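Local coordinates for protein inactive glucansucrase (Lactobacillus reuteri, PDB 5JBD) that belongs to glycoside hydrolase family 70, has a TIM-barrel core, and is an inactive glucansucrase modelled with a bound calcium ion, at residues Asn361-Ile366 and Lys505-Leu511; Lys202-Asn208 and Lys871-Thr875; Thr306-Pro310 and Val634-Thr640; Trp427-Tyr431 and Asn470-Gln474; Asn272-Asp278 and Asn732-His738. The contacts are given in a common frame with arbitrary orientation. Where two conformers were deposited one is given. Residues are numbered along the deposited sequence.

Overall arrangement
From the N terminus, the first segment met, 202-208, pairs with the last, 871-875, so contact 2 closes the outermost loop, near the chain ends. Contact 5 nests inside it, laying the run into barrel strand 279-282 against helix 727-739. Contact 3 comes next, then contact 1, and contact 4 closes the innermost loop; none cross. Contact 3 joins the far end of helix 291-304 to the linker returning from the antiparallel sheet of strands 501-505, 510-515 and 612-618, contact 1 ties that sheet to helix 364-367, and contact 4 ties helix 420-434 to the loop after helix 465-468, which follows barrel strand 460-464. Contacts 3 and 5 are closest, centres about 26 Å apart; contacts 1 and 2 are farthest, centres about 69 Å apart.

Contact 1: Asn361-Ile366 and Lys505-Leu511; sequences NIGNLI and KLNNNLL
Ile-362 lays its CG2 methyl over the backbone of Asn-509 and Leu-510, 3.6 Å from Asn-509 C and from Leu-510 N, with its CA 5.3 Å from the CA of Asn-509. Build 361-364 as a type I turn running into a helix, and 505-511 as the tip of a beta-hairpin: Leu-506 N bonds Leu-510 O at 2.8 Å, a type I turn spans Asn-507 to Leu-510, and Asn-507 OD1 takes Asn-509 N at 2.9 Å in an Asx turn. Asn-361 (chi1 t) stitches the two together. Its OD1 accepts from Gly-363 N at 2.9 Å, a capping bond before the helix, and from Lys-505 NZ, also at 2.9 Å; its ND2 donates to Asn-508 O at 2.9 Å. Lys-505 NZ reaches Asn-508 OD1 at 3.0 Å as well, so the ammonium ties the hairpin tip to the cap. A CB on Gly-363 would sit tightly against Lys-505 CD. Beneath these polar bonds, Leu-511 (p, p) points its CD2 at Ile-362 CG1 (4.0 Å), Leu-365 CB (4.1 Å) and Ile-366 CG1 (4.1 Å). The helix start is thus packed on one side against the hairpin of strands 501-505 and 510-515, where Met-503 meets Leu-365, Ile-366 and Leu-511, while helix 343-354 meets Ile-362 through Val-352 and Leu-365 through Leu-349.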
# COMPACT_ATOMS: atom_id res chain seq x y z
N ASN A 361 -22.24 12.63 18.12
CA ASN A 361 -23.63 12.95 17.84
C ASN A 361 -24.00 12.70 16.38
O ASN A 361 -23.19 12.91 15.47
CB ASN A 361 -23.93 14.41 18.20
CG ASN A 361 -25.40 14.72 18.13
OD1 ASN A 361 -25.89 15.28 17.14
ND2 ASN A 361 -26.13 14.32 19.17
N ILE A 362 -25.23 12.24 16.17
CA ILE A 362 -25.79 11.99 14.84
C ILE A 362 -25.61 13.17 13.86
O ILE A 362 -25.40 12.97 12.66
CB ILE A 362 -27.29 11.58 14.95
CG1 ILE A 362 -27.74 10.74 13.75
CG2 ILE A 362 -28.19 12.79 15.15
CD1 ILE A 362 -27.17 9.33 13.71
N GLY A 363 -25.68 14.39 14.38
CA GLY A 363 -25.51 15.59 13.56
C GLY A 363 -24.15 15.75 12.87
O GLY A 363 -24.04 16.52 11.91
N ASN A 364 -23.13 15.07 13.37
CA ASN A 364 -21.82 15.06 12.71
C ASN A 364 -21.87 14.53 11.27
O ASN A 364 -21.07 14.94 10.46
CB ASN A 364 -20.78 14.27 13.52
CG ASN A 364 -20.34 14.99 14.78
OD1 ASN A 364 -20.99 15.90 15.27
ND2 ASN A 364 -19.21 14.54 15.34
N LEU A 365 -22.82 13.66 10.95
CA LEU A 365 -23.02 13.20 9.56
C LEU A 365 -23.37 14.33 8.58
O LEU A 365 -23.13 14.22 7.38
CB LEU A 365 -24.11 12.12 9.50
CG LEU A 365 -23.83 10.83 10.28
CD1 LEU A 365 -25.10 10.02 10.51
CD2 LEU A 365 -22.79 9.99 9.56
N ILE A 366 -23.93 15.42 9.10
CA ILE A 366 -24.32 16.56 8.31
C ILE A 366 -23.11 17.43 7.99
O ILE A 366 -22.94 17.87 6.85
CB ILE A 366 -25.39 17.42 9.05
CG1 ILE A 366 -26.63 16.59 9.38
CG2 ILE A 366 -25.80 18.61 8.17
CD1 ILE A 366 -27.63 17.25 10.32
N LYS A 505 -31.92 16.80 11.70
CA LYS A 505 -32.10 16.05 12.95
C LYS A 505 -33.57 16.07 13.36
O LYS A 505 -34.19 17.14 13.41
CB LYS A 505 -31.26 16.63 14.09
CG LYS A 505 -29.77 16.34 13.95
CD LYS A 505 -29.00 16.98 15.09
CE LYS A 505 -29.24 16.27 16.41
NZ LYS A 505 -28.34 16.76 17.49
N LEU A 506 -34.11 14.89 13.62
CA LEU A 506 -35.50 14.71 14.06
C LEU A 506 -35.61 14.68 15.58
O LEU A 506 -36.63 15.05 16.14
CB LEU A 506 -36.10 13.44 13.46
CG LEU A 506 -36.11 13.38 11.92
CD1 LEU A 506 -36.49 11.99 11.46
CD2 LEU A 506 -37.01 14.44 11.29
N ASN A 507 -34.56 14.20 16.25
CA ASN A 507 -34.40 14.37 17.69
C ASN A 507 -32.90 14.37 17.91
O ASN A 507 -32.17 14.39 16.94
CB ASN A 507 -35.16 13.28 18.49
CG ASN A 507 -34.66 11.86 18.22
OD1 ASN A 507 -33.45 11.62 18.12
ND2 ASN A 507 -35.59 10.91 18.10
N ASN A 508 -32.42 14.33 19.16
CA ASN A 508 -30.98 14.51 19.39
C ASN A 508 -30.10 13.39 18.81
O ASN A 508 -28.91 13.62 18.58
CB ASN A 508 -30.66 14.70 20.88
CG ASN A 508 -29.27 15.31 21.12
OD1 ASN A 508 -28.80 16.18 20.36
ND2 ASN A 508 -28.58 14.81 22.15
N ASN A 509 -30.67 12.21 18.56
CA ASN A 509 -29.91 11.07 18.07
C ASN A 509 -30.43 10.43 16.78
O ASN A 509 -30.02 9.33 16.45
CB ASN A 509 -29.83 10.01 19.18
CG ASN A 509 -29.31 10.58 20.48
OD1 ASN A 509 -28.19 11.10 20.53
ND2 ASN A 509 -30.12 10.54 21.51
N LEU A 510 -31.28 11.14 16.04
CA LEU A 510 -31.90 10.58 14.83
C LEU A 510 -31.96 11.65 13.75
O LEU A 510 -32.39 12.77 14.03
CB LEU A 510 -33.31 10.10 15.15
CG LEU A 510 -34.21 9.55 14.02
CD1 LEU A 510 -33.78 8.15 13.62
CD2 LEU A 510 -35.65 9.55 14.47
N LEU A 511 -31.57 11.31 12.52
CA LEU A 511 -31.74 12.23 11.40
C LEU A 511 -32.41 11.60 10.19
O LEU A 511 -32.46 10.36 10.07
CB LEU A 511 -30.40 12.86 11.04
CG LEU A 511 -29.30 12.09 10.33
CD1 LEU A 511 -29.62 11.79 8.87
CD2 LEU A 511 -28.01 12.90 10.41

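Contact 2: Lys202-Asn208 and Lys871-Thr875; sequences KDPRKGN and KAFNT
A pocket formed by the loop after strand 193-197 receives one aromatic ring, that of Phe-873, from the C-terminal part of the chain. The loop is tightly curled: Pro-204 to Lys-206 have helical torsions, Asp-203 O accepts from Lys-206 N (2.9 Å) and Gly-207 N (3.0 Å), and Asp-203 OD1 accepts from Arg-205 N at 3.1 Å, an Asx turn. Gly-207 then takes a positive phi (73°), which favours glycine and lets the chain swing out into the extended Asn-208. Set Pro-204 CA 7.5 Å from Phe-873 CA and Asn-208 CA 6.6 Å from Ala-872 CA. Phe-873 (chi1 m, chi2 -85°) enters with CE1 3.6 Å from Lys-202 O, which lies at the ring edge, and 3.7 Å from Pro-204 CA; its CZ is 3.7 Å from Gly-207 CA and its CE2 3.9 Å from Asn-208 CB. Ala-872 CB adds a contact to Asn-208 CB at 4.0 Å. The amide of Asn-208 is held within its own loop, by Ser-201 among others, and Tyr-864 packs edge-to-face on Phe-873. The loops follow strands 193-197 and 841-845, neighbours in one antiparallel sheet, consistent with the family 70 U-shaped path, which assembles domains from N- and C-terminal segments.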
# COMPACT_ATOMS: atom_id res chain seq x y z
N LYS A 202 37.01 11.36 -1.52
CA LYS A 202 38.30 10.71 -1.77
C LYS A 202 38.94 10.21 -0.46
O LYS A 202 40.03 9.63 -0.49
CB LYS A 202 39.26 11.67 -2.52
CG LYS A 202 39.10 11.67 -4.07
CD LYS A 202 38.60 13.00 -4.61
CE LYS A 202 38.19 12.93 -6.08
NZ LYS A 202 36.75 12.54 -6.24
N ASP A 203 38.27 10.39 0.68
CA ASP A 203 38.75 9.97 1.99
C ASP A 203 38.39 8.50 2.23
O ASP A 203 37.21 8.17 2.31
CB ASP A 203 38.12 10.84 3.09
CG ASP A 203 38.66 10.56 4.49
OD1 ASP A 203 39.38 9.56 4.70
OD2 ASP A 203 38.34 11.34 5.40
N PRO A 204 39.39 7.60 2.36
CA PRO A 204 39.05 6.17 2.51
C PRO A 204 38.22 5.81 3.76
O PRO A 204 37.55 4.77 3.75
CB PRO A 204 40.42 5.46 2.56
CG PRO A 204 41.43 6.47 2.12
CD PRO A 204 40.85 7.83 2.38
N ARG A 205 38.25 6.66 4.79
CA ARG A 205 37.38 6.50 5.97
C ARG A 205 35.91 6.80 5.67
O ARG A 205 35.03 6.31 6.39
CB ARG A 205 37.83 7.40 7.13
CG ARG A 205 39.21 7.09 7.67
CD ARG A 205 39.58 8.20 8.65
NE ARG A 205 40.74 7.91 9.50
CZ ARG A 205 40.75 7.08 10.55
NH1 ARG A 205 39.66 6.41 10.92
NH2 ARG A 205 41.88 6.91 11.24
N LYS A 206 35.65 7.62 4.65
CA LYS A 206 34.27 7.94 4.24
C LYS A 206 33.76 7.07 3.09
O LYS A 206 32.56 6.87 2.98
CB LYS A 206 34.17 9.42 3.83
CG LYS A 206 34.53 10.35 4.97
CD LYS A 206 34.13 11.77 4.68
CE LYS A 206 34.49 12.65 5.87
NZ LYS A 206 34.40 14.09 5.53
N GLY A 207 34.66 6.56 2.25
CA GLY A 207 34.25 5.80 1.08
C GLY A 207 33.67 6.70 -0.00
O GLY A 207 33.80 7.91 0.04
N ASN A 208 33.02 6.07 -0.97
CA ASN A 208 32.55 6.74 -2.17
C ASN A 208 31.50 5.85 -2.82
O ASN A 208 31.80 4.69 -3.16
CB ASN A 208 33.72 6.96 -3.13
CG ASN A 208 33.32 7.73 -4.39
OD1 ASN A 208 32.47 7.28 -5.15
ND2 ASN A 208 33.97 8.86 -4.63
N LYS A 871 36.69 1.68 -9.28
CA LYS A 871 37.96 2.40 -9.34
C LYS A 871 38.06 3.57 -8.35
O LYS A 871 38.91 4.44 -8.50
CB LYS A 871 38.18 2.92 -10.77
CG LYS A 871 38.17 1.85 -11.86
CD LYS A 871 38.55 2.45 -13.21
CE LYS A 871 38.49 1.43 -14.35
NZ LYS A 871 39.65 0.49 -14.36
N ALA A 872 37.21 3.59 -7.33
CA ALA A 872 37.17 4.72 -6.39
C ALA A 872 38.43 4.86 -5.54
O ALA A 872 38.81 5.96 -5.17
CB ALA A 872 35.94 4.62 -5.50
N PHE A 873 39.06 3.73 -5.22
CA PHE A 873 40.29 3.67 -4.41
C PHE A 873 41.20 2.59 -4.96
O PHE A 873 40.75 1.71 -5.68
CB PHE A 873 39.96 3.33 -2.95
CG PHE A 873 39.02 4.30 -2.30
CD1 PHE A 873 39.50 5.47 -1.71
CD2 PHE A 873 37.64 4.06 -2.28
CE1 PHE A 873 38.63 6.38 -1.11
CE2 PHE A 873 36.77 4.96 -1.68
CZ PHE A 873 37.27 6.12 -1.10
N ASN A 874 42.48 2.65 -4.59
CA ASN A 874 43.38 1.52 -4.81
C ASN A 874 42.89 0.35 -3.95
O ASN A 874 42.25 0.55 -2.92
CB ASN A 874 44.83 1.85 -4.41
CG ASN A 874 45.42 3.01 -5.19
OD1 ASN A 874 46.07 3.87 -4.62
ND2 ASN A 874 45.19 3.04 -6.50
N THR A 875 43.21 -0.86 -4.38
CA THR A 875 42.88 -2.06 -3.62
C THR A 875 43.48 -1.99 -2.21
O THR A 875 44.64 -1.63 -2.04
CB THR A 875 43.34 -3.32 -4.37
OG1 THR A 875 42.54 -3.46 -5.55
CG2 THR A 875 43.23 -4.59 -3.50

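Contact 3: Thr306-Pro310 and Val634-Thr640; sequences TKGNP and VANKEKT
Two beta-turns meet at the surface, one between helices 291-304 and 310-315, the other in the linker from strand 612-618 to helix 645-648. Thr-306 to Asn-309 is type II, with Gly-308 at phi 77°; Asn-636 to Lys-639 is type I, its Asn-636 OD1 accepting from Glu-638 N at 3.0 Å in an Asx turn. The CA atoms pair closely, Gly-308 with Lys-637 at 4.0 Å and Lys-307 with Thr-640 at 4.3 Å. The one direct hydrogen bond between the segments runs from Gly-308 N to Lys-639 O at 2.9 Å. Separately, Gly-308 CA makes a CA-H...O contact to Asn-636 O at 3.4 Å; a side chain on Gly-308 would press on Lys-637 CA. Among the van der Waals contacts, Pro-310 CD touches Ala-635 CB at 3.7 Å, and the extended Lys-307 passes its CE 3.5 Å from Lys-637 O. Finally, one water bridges the backbones, 3.0 Å from Thr-306 O and 2.8 Å from Thr-640 O.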
# COMPACT_ATOMS: atom_id res chain seq x y z
N THR A 306 -9.89 15.54 -21.60
CA THR A 306 -10.70 15.43 -20.40
C THR A 306 -11.06 16.81 -19.83
O THR A 306 -12.17 17.00 -19.37
CB THR A 306 -9.95 14.64 -19.32
OG1 THR A 306 -8.64 15.19 -19.17
CG2 THR A 306 -9.83 13.18 -19.71
N LYS A 307 -10.10 17.73 -19.84
CA LYS A 307 -10.31 19.05 -19.28
C LYS A 307 -11.36 19.81 -20.11
O LYS A 307 -11.25 19.88 -21.34
CB LYS A 307 -8.98 19.81 -19.23
CG LYS A 307 -9.01 21.08 -18.38
CD LYS A 307 -7.61 21.64 -18.20
CE LYS A 307 -7.61 22.89 -17.33
NZ LYS A 307 -6.25 23.43 -17.11
N GLY A 308 -12.39 20.32 -19.44
CA GLY A 308 -13.48 21.03 -20.12
C GLY A 308 -14.52 20.17 -20.84
O GLY A 308 -15.42 20.73 -21.48
N ASN A 309 -14.39 18.85 -20.74
CA ASN A 309 -15.26 17.90 -21.43
C ASN A 309 -15.65 16.80 -20.42
O ASN A 309 -14.94 15.80 -20.30
CB ASN A 309 -14.55 17.31 -22.66
CG ASN A 309 -14.14 18.38 -23.67
OD1 ASN A 309 -14.95 19.19 -24.10
ND2 ASN A 309 -12.87 18.39 -24.04
N PRO A 310 -16.73 17.03 -19.64
CA PRO A 310 -17.14 16.10 -18.58
C PRO A 310 -17.34 14.66 -19.00
O PRO A 310 -17.00 13.75 -18.23
CB PRO A 310 -18.46 16.71 -18.07
CG PRO A 310 -18.30 18.18 -18.31
CD PRO A 310 -17.56 18.27 -19.61
N VAL A 634 -23.00 21.25 -16.80
CA VAL A 634 -22.19 22.42 -17.15
C VAL A 634 -20.76 21.97 -17.39
O VAL A 634 -20.24 21.15 -16.63
CB VAL A 634 -22.26 23.51 -16.04
CG1 VAL A 634 -21.26 24.64 -16.31
CG2 VAL A 634 -23.68 24.05 -15.92
N ALA A 635 -20.14 22.46 -18.46
CA ALA A 635 -18.73 22.18 -18.73
C ALA A 635 -17.96 23.45 -18.43
O ALA A 635 -18.43 24.56 -18.69
CB ALA A 635 -18.53 21.76 -20.17
N ASN A 636 -16.79 23.30 -17.82
CA ASN A 636 -15.97 24.44 -17.43
C ASN A 636 -14.58 24.19 -17.94
O ASN A 636 -13.95 23.20 -17.56
CB ASN A 636 -15.99 24.57 -15.91
CG ASN A 636 -15.24 25.79 -15.40
OD1 ASN A 636 -14.34 26.33 -16.05
ND2 ASN A 636 -15.60 26.21 -14.20
N LYS A 637 -14.07 25.10 -18.79
CA LYS A 637 -12.75 24.92 -19.41
C LYS A 637 -11.60 24.79 -18.41
O LYS A 637 -10.56 24.26 -18.75
CB LYS A 637 -12.42 26.04 -20.43
CG LYS A 637 -12.20 27.41 -19.80
CD LYS A 637 -12.22 28.57 -20.79
CE LYS A 637 -11.91 29.89 -20.05
NZ LYS A 637 -10.45 30.13 -19.91
N GLU A 638 -11.76 25.33 -17.20
CA GLU A 638 -10.74 25.30 -16.18
C GLU A 638 -10.82 24.05 -15.29
O GLU A 638 -9.95 23.87 -14.42
CB GLU A 638 -10.84 26.55 -15.28
CG GLU A 638 -11.03 27.95 -15.88
CD GLU A 638 -9.82 28.48 -16.64
OE1 GLU A 638 -8.77 27.79 -16.70
OE2 GLU A 638 -9.91 29.61 -17.19
N LYS A 639 -11.84 23.20 -15.49
CA LYS A 639 -12.03 22.03 -14.66
C LYS A 639 -11.98 20.72 -15.44
O LYS A 639 -12.46 20.63 -16.58
CB LYS A 639 -13.35 22.12 -13.89
CG LYS A 639 -13.47 23.31 -12.93
CD LYS A 639 -12.43 23.22 -11.82
CE LYS A 639 -12.72 24.15 -10.64
NZ LYS A 639 -11.82 23.87 -9.46
N THR A 640 -11.47 19.69 -14.78
CA THR A 640 -11.54 18.32 -15.27
C THR A 640 -12.72 17.62 -14.56
O THR A 640 -13.78 17.44 -15.17
CB THR A 640 -10.18 17.64 -15.08
OG1 THR A 640 -9.22 18.33 -15.90
CG2 THR A 640 -10.20 16.18 -15.49
O HOH W 1 -14.51 17.99 -17.77

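Contact 4: Trp427-Tyr431 and Asn470-Gln474; sequences WQEFY and NETAQ
Tyr-431, Thr-472 and Trp-427 carry most of this contact between helix 420-434 and the loop that follows barrel strand 460-464 and helix 465-468. The two aromatics sit one helical turn apart, Tyr-431 N bonding Trp-427 O at 2.9 Å, and both use chi1 m to face the type I turn Asn-470 to Ala-473. Place Trp-427 CA 8.0 Å from Thr-472 CA and Tyr-431 CA 8.4 Å from Asn-470 CA. Thr-472 (chi1 p) then works both ways: its OG1 is hydrogen-bonded to Tyr-431 OH at 2.5 Å, while its CG2 stands 3.5 Å from the centroid of the five-membered ring of Trp-427, a CH-pi contact over the face. Glu-471 CD lies 3.4 Å from Trp-427 CH2; its carboxylate is bound elsewhere, by Tyr-464, Ser-657 and a salt bridge to Arg-395. Phe-659 meets Trp-427 edge-to-face, and a glycerol lies about 3 Å from the Tyr-431 side chain. So short a hydroxyl-hydroxyl hydrogen bond, beside a methyl seated on an indole, implies that Thr-472 is held by both its polar and its apolar branch.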
# COMPACT_ATOMS: atom_id res chain seq x y z
N TRP A 427 -9.03 -13.64 12.28
CA TRP A 427 -10.19 -13.80 11.37
C TRP A 427 -11.31 -14.67 11.90
O TRP A 427 -12.48 -14.34 11.75
CB TRP A 427 -9.76 -14.25 9.97
CG TRP A 427 -9.43 -13.05 9.15
CD1 TRP A 427 -8.19 -12.57 8.85
CD2 TRP A 427 -10.37 -12.12 8.60
NE1 TRP A 427 -8.31 -11.40 8.10
CE2 TRP A 427 -9.63 -11.11 7.94
CE3 TRP A 427 -11.78 -12.06 8.59
CZ2 TRP A 427 -10.25 -10.04 7.28
CZ3 TRP A 427 -12.39 -11.00 7.93
CH2 TRP A 427 -11.63 -10.00 7.29
N GLN A 428 -10.95 -15.78 12.56
CA GLN A 428 -11.97 -16.59 13.23
C GLN A 428 -12.70 -15.73 14.27
O GLN A 428 -13.93 -15.75 14.32
CB GLN A 428 -11.35 -17.82 13.89
CG GLN A 428 -12.38 -18.87 14.28
CD GLN A 428 -11.73 -20.16 14.77
OE1 GLN A 428 -11.12 -20.19 15.85
NE2 GLN A 428 -11.86 -21.22 13.99
N GLU A 429 -11.95 -14.97 15.06
CA GLU A 429 -12.53 -14.07 16.08
C GLU A 429 -13.39 -12.98 15.45
O GLU A 429 -14.49 -12.72 15.93
CB GLU A 429 -11.42 -13.45 16.94
CG GLU A 429 -10.76 -14.46 17.87
CD GLU A 429 -9.44 -13.98 18.46
OE1 GLU A 429 -8.91 -12.94 18.01
OE2 GLU A 429 -8.92 -14.67 19.36
N PHE A 430 -12.90 -12.39 14.35
CA PHE A 430 -13.64 -11.37 13.62
C PHE A 430 -14.99 -11.87 13.09
O PHE A 430 -16.01 -11.25 13.34
CB PHE A 430 -12.82 -10.78 12.47
CG PHE A 430 -13.56 -9.74 11.68
CD1 PHE A 430 -13.55 -8.41 12.07
CD2 PHE A 430 -14.33 -10.11 10.58
CE1 PHE A 430 -14.25 -7.45 11.35
CE2 PHE A 430 -15.03 -9.15 9.85
CZ PHE A 430 -15.00 -7.82 10.25
N TYR A 431 -15.00 -12.99 12.35
CA TYR A 431 -16.26 -13.48 11.75
C TYR A 431 -17.32 -13.79 12.80
O TYR A 431 -18.49 -13.50 12.60
CB TYR A 431 -16.06 -14.74 10.90
CG TYR A 431 -15.37 -14.56 9.56
CD1 TYR A 431 -15.90 -13.73 8.57
CD2 TYR A 431 -14.21 -15.27 9.27
CE1 TYR A 431 -15.28 -13.58 7.34
CE2 TYR A 431 -13.59 -15.13 8.05
CZ TYR A 431 -14.13 -14.29 7.08
OH TYR A 431 -13.49 -14.18 5.88
N ASN A 470 -17.35 -12.77 2.33
CA ASN A 470 -16.37 -13.18 3.34
C ASN A 470 -15.01 -13.24 2.68
O ASN A 470 -14.74 -14.11 1.85
CB ASN A 470 -16.74 -14.53 3.97
CG ASN A 470 -18.00 -14.46 4.81
OD1 ASN A 470 -18.42 -13.38 5.25
ND2 ASN A 470 -18.60 -15.62 5.07
N GLU A 471 -14.15 -12.29 3.03
CA GLU A 471 -13.00 -11.93 2.20
C GLU A 471 -11.81 -12.88 2.31
O GLU A 471 -10.91 -12.79 1.47
CB GLU A 471 -12.59 -10.48 2.47
CG GLU A 471 -11.95 -10.21 3.83
CD GLU A 471 -12.08 -8.73 4.22
OE1 GLU A 471 -13.16 -8.33 4.67
OE2 GLU A 471 -11.11 -7.98 4.05
N THR A 472 -11.78 -13.76 3.32
CA THR A 472 -10.74 -14.80 3.41
C THR A 472 -11.11 -16.11 2.72
O THR A 472 -10.24 -16.97 2.58
CB THR A 472 -10.37 -15.13 4.87
OG1 THR A 472 -11.50 -15.67 5.53
CG2 THR A 472 -9.89 -13.88 5.60
N ALA A 473 -12.36 -16.29 2.29
CA ALA A 473 -12.73 -17.48 1.52
C ALA A 473 -12.28 -17.30 0.07
O ALA A 473 -11.78 -16.24 -0.32
CB ALA A 473 -14.23 -17.74 1.58
N GLN A 474 -12.44 -18.35 -0.74
CA GLN A 474 -12.18 -18.24 -2.17
C GLN A 474 -13.08 -17.15 -2.79
O GLN A 474 -14.16 -16.83 -2.27
CB GLN A 474 -12.36 -19.59 -2.86
CG GLN A 474 -11.27 -20.60 -2.52
CD GLN A 474 -9.91 -20.21 -3.06
OE1 GLN A 474 -9.75 -20.01 -4.26
NE2 GLN A 474 -8.92 -20.11 -2.18

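Contact 5: Asn272-Asp278 and Asn732-His738; sequences NPDGNFD and NTIAALH
His-738 makes the strongest link: its NE2 donates to Asp-278 OD2 at 2.7 Å, nearly straight at 165°, while ND1 on the other side of the ring donates to both Asp-274 O (3.0 Å) and Asp-274 OD2 (3.1 Å). Both nitrogens therefore act as donors, consistent with a protonated imidazole between two carboxylates. Asp-278 OD2 also takes Val-744 N. At the far end, Asn-272 ND2 donates to Asn-732 OD1 at 3.0 Å. The loop is built from a type I turn from Asn-272 to Gly-275 (Gly-275 N to Asn-272 O, 2.9 Å), an Asx turn in which Asn-272 OD1 accepts from Asp-274 N at 2.9 Å, and an inverse gamma turn centred on Gly-275. It belongs to the TIM barrel: residues 272-278 lead from helix 265-269 into strand 279-282, and the regular helix 727-739 precedes the neighbouring parallel strand 743-748, so the contact sits beside two adjacent barrel strands. Set Gly-275 CA 4.8 Å from Ile-734 CA and Asn-272 CA 5.6 Å from Asn-732 CA. Ile-734 (m, t) and Ala-735 face the loop. Ile-734 CG2 is 3.8 Å from Gly-275 CA and 3.4 Å from Asn-276 O, and Ala-735 CB is 3.4 Å from Asn-272 ND2. Ile-734 CD1 lies over the face of Phe-277, 3.8 Å from the ring centroid, a CH-pi contact; the same ring touches Val-744 and Met-691 of the barrel strands.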
# COMPACT_ATOMS: atom_id res chain seq x y z
N ASN A 272 -6.25 -9.51 -25.08
CA ASN A 272 -7.54 -9.01 -25.53
C ASN A 272 -7.39 -7.53 -25.90
O ASN A 272 -6.99 -6.74 -25.04
CB ASN A 272 -8.61 -9.14 -24.45
CG ASN A 272 -10.00 -8.88 -24.98
OD1 ASN A 272 -10.28 -7.81 -25.52
ND2 ASN A 272 -10.88 -9.85 -24.83
N PRO A 273 -7.69 -7.16 -27.16
CA PRO A 273 -7.46 -5.78 -27.57
C PRO A 273 -8.35 -4.73 -26.87
O PRO A 273 -8.06 -3.55 -27.00
CB PRO A 273 -7.71 -5.80 -29.09
CG PRO A 273 -8.62 -6.96 -29.30
CD PRO A 273 -8.26 -7.97 -28.25
N ASP A 274 -9.41 -5.14 -26.19
CA ASP A 274 -10.23 -4.23 -25.39
C ASP A 274 -9.87 -4.29 -23.88
O ASP A 274 -10.56 -3.69 -23.07
CB ASP A 274 -11.72 -4.55 -25.60
CG ASP A 274 -12.64 -3.49 -25.01
OD1 ASP A 274 -12.41 -2.29 -25.26
OD2 ASP A 274 -13.58 -3.83 -24.27
N GLY A 275 -8.78 -4.97 -23.54
CA GLY A 275 -8.37 -5.17 -22.15
C GLY A 275 -7.43 -4.09 -21.67
O GLY A 275 -6.31 -4.38 -21.26
N ASN A 276 -7.91 -2.85 -21.68
CA ASN A 276 -7.13 -1.68 -21.37
C ASN A 276 -7.78 -0.93 -20.20
O ASN A 276 -9.00 -0.75 -20.20
CB ASN A 276 -7.11 -0.78 -22.62
CG ASN A 276 -6.75 -1.55 -23.91
OD1 ASN A 276 -5.66 -2.10 -24.06
ND2 ASN A 276 -7.68 -1.57 -24.86
N PHE A 277 -6.98 -0.50 -19.22
CA PHE A 277 -7.50 0.30 -18.13
C PHE A 277 -7.95 1.69 -18.64
O PHE A 277 -7.37 2.22 -19.60
CB PHE A 277 -6.48 0.43 -17.00
CG PHE A 277 -6.24 -0.85 -16.25
CD1 PHE A 277 -7.21 -1.35 -15.38
CD2 PHE A 277 -5.06 -1.56 -16.39
CE1 PHE A 277 -7.00 -2.54 -14.69
CE2 PHE A 277 -4.84 -2.74 -15.69
CZ PHE A 277 -5.81 -3.24 -14.84
N ASP A 278 -8.99 2.24 -18.01
CA ASP A 278 -9.60 3.51 -18.36
C ASP A 278 -9.09 4.67 -17.51
O ASP A 278 -9.18 5.84 -17.91
CB ASP A 278 -11.11 3.41 -18.20
CG ASP A 278 -11.71 2.35 -19.09
OD1 ASP A 278 -11.73 2.54 -20.33
OD2 ASP A 278 -12.12 1.28 -18.55
N ASN A 732 -8.81 -10.20 -20.59
CA ASN A 732 -10.15 -10.73 -20.87
C ASN A 732 -11.17 -10.26 -19.83
O ASN A 732 -12.31 -9.97 -20.19
CB ASN A 732 -10.14 -12.26 -20.92
CG ASN A 732 -9.59 -12.80 -22.23
OD1 ASN A 732 -9.75 -12.19 -23.31
ND2 ASN A 732 -8.95 -13.93 -22.15
N THR A 733 -10.75 -10.15 -18.57
CA THR A 733 -11.62 -9.65 -17.50
C THR A 733 -12.00 -8.19 -17.72
O THR A 733 -13.17 -7.82 -17.59
CB THR A 733 -10.96 -9.86 -16.12
OG1 THR A 733 -10.67 -11.25 -15.94
CG2 THR A 733 -11.88 -9.38 -14.99
N ILE A 734 -11.01 -7.36 -18.09
CA ILE A 734 -11.29 -5.95 -18.38
C ILE A 734 -12.30 -5.83 -19.53
O ILE A 734 -13.24 -5.03 -19.46
CB ILE A 734 -10.00 -5.16 -18.68
CG1 ILE A 734 -9.15 -5.07 -17.42
CG2 ILE A 734 -10.32 -3.75 -19.19
CD1 ILE A 734 -7.72 -4.64 -17.65
N ALA A 735 -12.10 -6.64 -20.57
CA ALA A 735 -13.01 -6.65 -21.74
C ALA A 735 -14.43 -7.06 -21.35
O ALA A 735 -15.40 -6.47 -21.83
CB ALA A 735 -12.48 -7.56 -22.83
N ALA A 736 -14.53 -8.08 -20.49
CA ALA A 736 -15.84 -8.52 -19.98
C ALA A 736 -16.55 -7.43 -19.18
O ALA A 736 -17.75 -7.22 -19.36
CB ALA A 736 -15.68 -9.79 -19.14
N LEU A 737 -15.82 -6.71 -18.34
CA LEU A 737 -16.40 -5.58 -17.61
C LEU A 737 -16.82 -4.46 -18.57
O LEU A 737 -17.89 -3.88 -18.41
CB LEU A 737 -15.41 -5.05 -16.56
CG LEU A 737 -15.12 -6.04 -15.42
CD1 LEU A 737 -13.91 -5.60 -14.62
CD2 LEU A 737 -16.32 -6.20 -14.50
N HIS A 738 -15.97 -4.17 -19.56
CA HIS A 738 -16.32 -3.20 -20.60
C HIS A 738 -17.59 -3.60 -21.34
O HIS A 738 -18.45 -2.77 -21.57
CB HIS A 738 -15.18 -3.04 -21.62
CG HIS A 738 -14.05 -2.19 -21.14
ND1 HIS A 738 -12.80 -2.26 -21.71
CD2 HIS A 738 -13.98 -1.23 -20.18
CE1 HIS A 738 -12.00 -1.40 -21.10
NE2 HIS A 738 -12.69 -0.78 -20.16